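Local structure of amino acid adenylation domain-containing protein (Bacillus stratosphericus LAMA 585, 6ULX) at residues A[73-78]-A[125-130]. The protein probably activates a carboxylic acid substrate with ATP, forming an acyl-adenylate in the manner of ANL-superfamily enzymes. Residues are numbered along the deposited sequence; the frame is centred on the assembly and turned at random.
With SO4 (sulfate ion), chain C.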
loop_
_atom_site.group_PDB
_atom_site.type_symbol
_atom_site.label_atom_id
_atom_site.label_comp_id
_atom_site.label_asym_id
_atom_site.label_seq_id
_atom_site.Cartn_x
_atom_site.Cartn_y
_atom_site.Cartn_z
ATOM N N PHE A 73 -6.982 -12.785 12.786
ATOM C CA PHE A 73 -8.191 -12.154 12.268
ATOM C C PHE A 73 -8.517 -12.693 10.878
ATOM O O PHE A 73 -7.655 -12.717 9.992
ATOM C CB PHE A 73 -8.034 -10.632 12.212
ATOM C CG PHE A 73 -8.259 -9.944 13.525
ATOM C CD1 PHE A 73 -8.065 -10.610 14.723
ATOM C CD2 PHE A 73 -8.688 -8.626 13.560
ATOM C CE1 PHE A 73 -8.281 -9.970 15.933
ATOM C CE2 PHE A 73 -8.911 -7.979 14.764
ATOM C CZ PHE A 73 -8.711 -8.652 15.953
ATOM N N GLN A 74 -9.763 -13.128 10.695
ATOM C CA GLN A 74 -10.289 -13.566 9.398
ATOM C C GLN A 74 -11.715 -13.013 9.307
ATOM O O GLN A 74 -12.671 -13.662 9.738
ATOM C CB GLN A 74 -10.265 -15.078 9.268
ATOM C CG GLN A 74 -8.873 -15.671 9.100
ATOM C CD GLN A 74 -8.310 -15.454 7.712
ATOM O OE1 GLN A 74 -8.533 -16.259 6.806
ATOM N NE2 GLN A 74 -7.574 -14.360 7.535
ATOM N N PHE A 75 -11.849 -11.816 8.746
ATOM C CA PHE A 75 -13.114 -11.099 8.757
ATOM C C PHE A 75 -13.530 -10.683 7.357
ATOM O O PHE A 75 -12.693 -10.341 6.520
ATOM C CB PHE A 75 -13.034 -9.843 9.643
ATOM C CG PHE A 75 -12.971 -10.139 11.110
ATOM C CD1 PHE A 75 -14.118 -10.479 11.807
ATOM C CD2 PHE A 75 -11.767 -10.069 11.799
ATOM C CE1 PHE A 75 -14.067 -10.753 13.156
ATOM C CE2 PHE A 75 -11.715 -10.336 13.152
ATOM C CZ PHE A 75 -12.867 -10.678 13.833
ATOM N N SER A 76 -14.843 -10.728 7.116
ATOM C CA SER A 76 -15.458 -10.103 5.955
ATOM C C SER A 76 -16.266 -8.867 6.310
ATOM O O SER A 76 -16.557 -8.065 5.418
ATOM C CB SER A 76 -16.379 -11.093 5.234
ATOM O OG SER A 76 -17.447 -11.490 6.082
ATOM N N SER A 77 -16.626 -8.695 7.580
ATOM C CA SER A 77 -17.456 -7.586 8.035
ATOM C C SER A 77 -16.583 -6.518 8.677
ATOM O O SER A 77 -15.758 -6.823 9.547
ATOM C CB SER A 77 -18.509 -8.080 9.034
ATOM O OG SER A 77 -18.876 -7.053 9.940
ATOM N N ASN A 78 -16.777 -5.267 8.252
ATOM C CA ASN A 78 -16.030 -4.164 8.843
ATOM C C ASN A 78 -16.418 -3.952 10.299
ATOM O O ASN A 78 -15.551 -3.716 11.151
ATOM C CB ASN A 78 -16.257 -2.882 8.041
ATOM C CG ASN A 78 -15.567 -2.905 6.691
ATOM O OD1 ASN A 78 -14.406 -3.291 6.584
ATOM N ND2 ASN A 78 -16.284 -2.493 5.650
ATOM N N LEU A 125 -5.794 -18.380 18.403
ATOM C CA LEU A 125 -7.233 -18.375 18.162
ATOM C C LEU A 125 -7.547 -17.592 16.897
ATOM O O LEU A 125 -7.035 -16.488 16.694
ATOM C CB LEU A 125 -7.966 -17.769 19.356
ATOM C CG LEU A 125 -9.430 -17.379 19.136
ATOM C CD1 LEU A 125 -10.283 -18.583 18.787
ATOM C CD2 LEU A 125 -9.981 -16.677 20.377
ATOM N N ILE A 126 -8.387 -18.163 16.044
ATOM C CA ILE A 126 -8.869 -17.493 14.840
ATOM C C ILE A 126 -10.217 -16.854 15.155
ATOM O O ILE A 126 -11.170 -17.547 15.532
ATOM C CB ILE A 126 -8.984 -18.473 13.662
ATOM C CG1 ILE A 126 -7.614 -19.073 13.338
ATOM C CG2 ILE A 126 -9.562 -17.764 12.447
ATOM C CD1 ILE A 126 -7.646 -20.160 12.283
ATOM N N LEU A 127 -10.297 -15.536 15.008
ATOM C CA LEU A 127 -11.511 -14.771 15.269
ATOM C C LEU A 127 -12.148 -14.405 13.934
ATOM O O LEU A 127 -11.462 -13.908 13.031
ATOM C CB LEU A 127 -11.184 -13.524 16.083
ATOM C CG LEU A 127 -12.308 -12.858 16.865
ATOM C CD1 LEU A 127 -13.010 -13.831 17.790
ATOM C CD2 LEU A 127 -11.738 -11.685 17.661
ATOM N N THR A 128 -13.453 -14.657 13.810
ATOM C CA THR A 128 -14.118 -14.680 12.513
ATOM C C THR A 128 -15.517 -14.081 12.633
ATOM O O THR A 128 -15.971 -13.712 13.720
ATOM C CB THR A 128 -14.185 -16.120 11.980
ATOM O OG1 THR A 128 -12.907 -16.753 12.152
ATOM C CG2 THR A 128 -14.563 -16.160 10.509
ATOM N N ASP A 129 -16.185 -13.973 11.487
ATOM C CA ASP A 129 -17.574 -13.552 11.400
ATOM C C ASP A 129 -18.492 -14.770 11.355
ATOM O O ASP A 129 -18.061 -15.899 11.107
ATOM C CB ASP A 129 -17.805 -12.703 10.150
ATOM C CG ASP A 129 -17.166 -11.341 10.245
ATOM O OD1 ASP A 129 -17.238 -10.736 11.336
ATOM O OD2 ASP A 129 -16.593 -10.878 9.235
ATOM N N ASP A 130 -19.784 -14.523 11.593
ATOM C CA ASP A 130 -20.778 -15.573 11.397
ATOM C C ASP A 130 -20.848 -15.985 9.932
ATOM O O ASP A 130 -21.034 -17.166 9.616
ATOM C CB ASP A 130 -22.149 -15.102 11.878
ATOM C CG ASP A 130 -22.319 -15.234 13.379
ATOM O OD1 ASP A 130 -21.712 -16.150 13.975
ATOM O OD2 ASP A 130 -23.070 -14.426 13.965
HETATM S S SO4 C . -20.347 -4.651 7.609
HETATM O O1 SO4 C . -19.317 -4.566 6.582
HETATM O O2 SO4 C . -19.905 -3.950 8.808
HETATM O O3 SO4 C . -20.599 -6.055 7.930
HETATM O O4 SO4 C . -21.579 -4.034 7.109
#
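The Phe75 ring lies across Leu127, whose carbonyl O sits 3.5 Å above one ring face, offset toward the rim; at the ring's edge, near its plane, come the Phe73 ring on one hand and the Asp129 carboxylate on the other. Asp129 OD1 is 3.2 Å from Phe75 CD1, with ring and carboxylate planes 60° apart. The CE2 edge of Phe75 in turn meets a face of the Phe73 ring, and its CZ packs 3.8 Å from Leu127 CG. With CG beside its backbone N (chi1 -71°), Phe75 swings its ring back over the neighbouring strand, and Ala84 of helix 78-91 touches Phe73, Phe75 and Leu127 alike. Strands 70-74 and 125-128 run parallel as neighbours in a mixed sheet, joined by Gln74 N to Leu127 O at 3.0 Å. Gln74 lays its CG alongside Ile126 CG2, while its amide reaches Tyr104 and Ser99. In the loops that follow, Asp129 OD2 receives two backbone N-H groups: Ser76 N at 2.8 Å, nearly along the C-O axis, and Ser77 N at 2.7 Å, from the syn side and out of the carboxylate plane; Ser76 OG adds a weak bond. Ser77 is the N-cap of helix 78-91, its OG bonding Ala80 N and, at 2.8 Å, O3 of a sulfate ion, probably from the crystallisation liquor, which Asn78 N, His79 N and Arg245 also hold. OD1 has no polar partner and rests against the ring edge, so the carboxylate's charge is probably steadied mainly through OD2, by the N-H groups of the turn that leads into the helix.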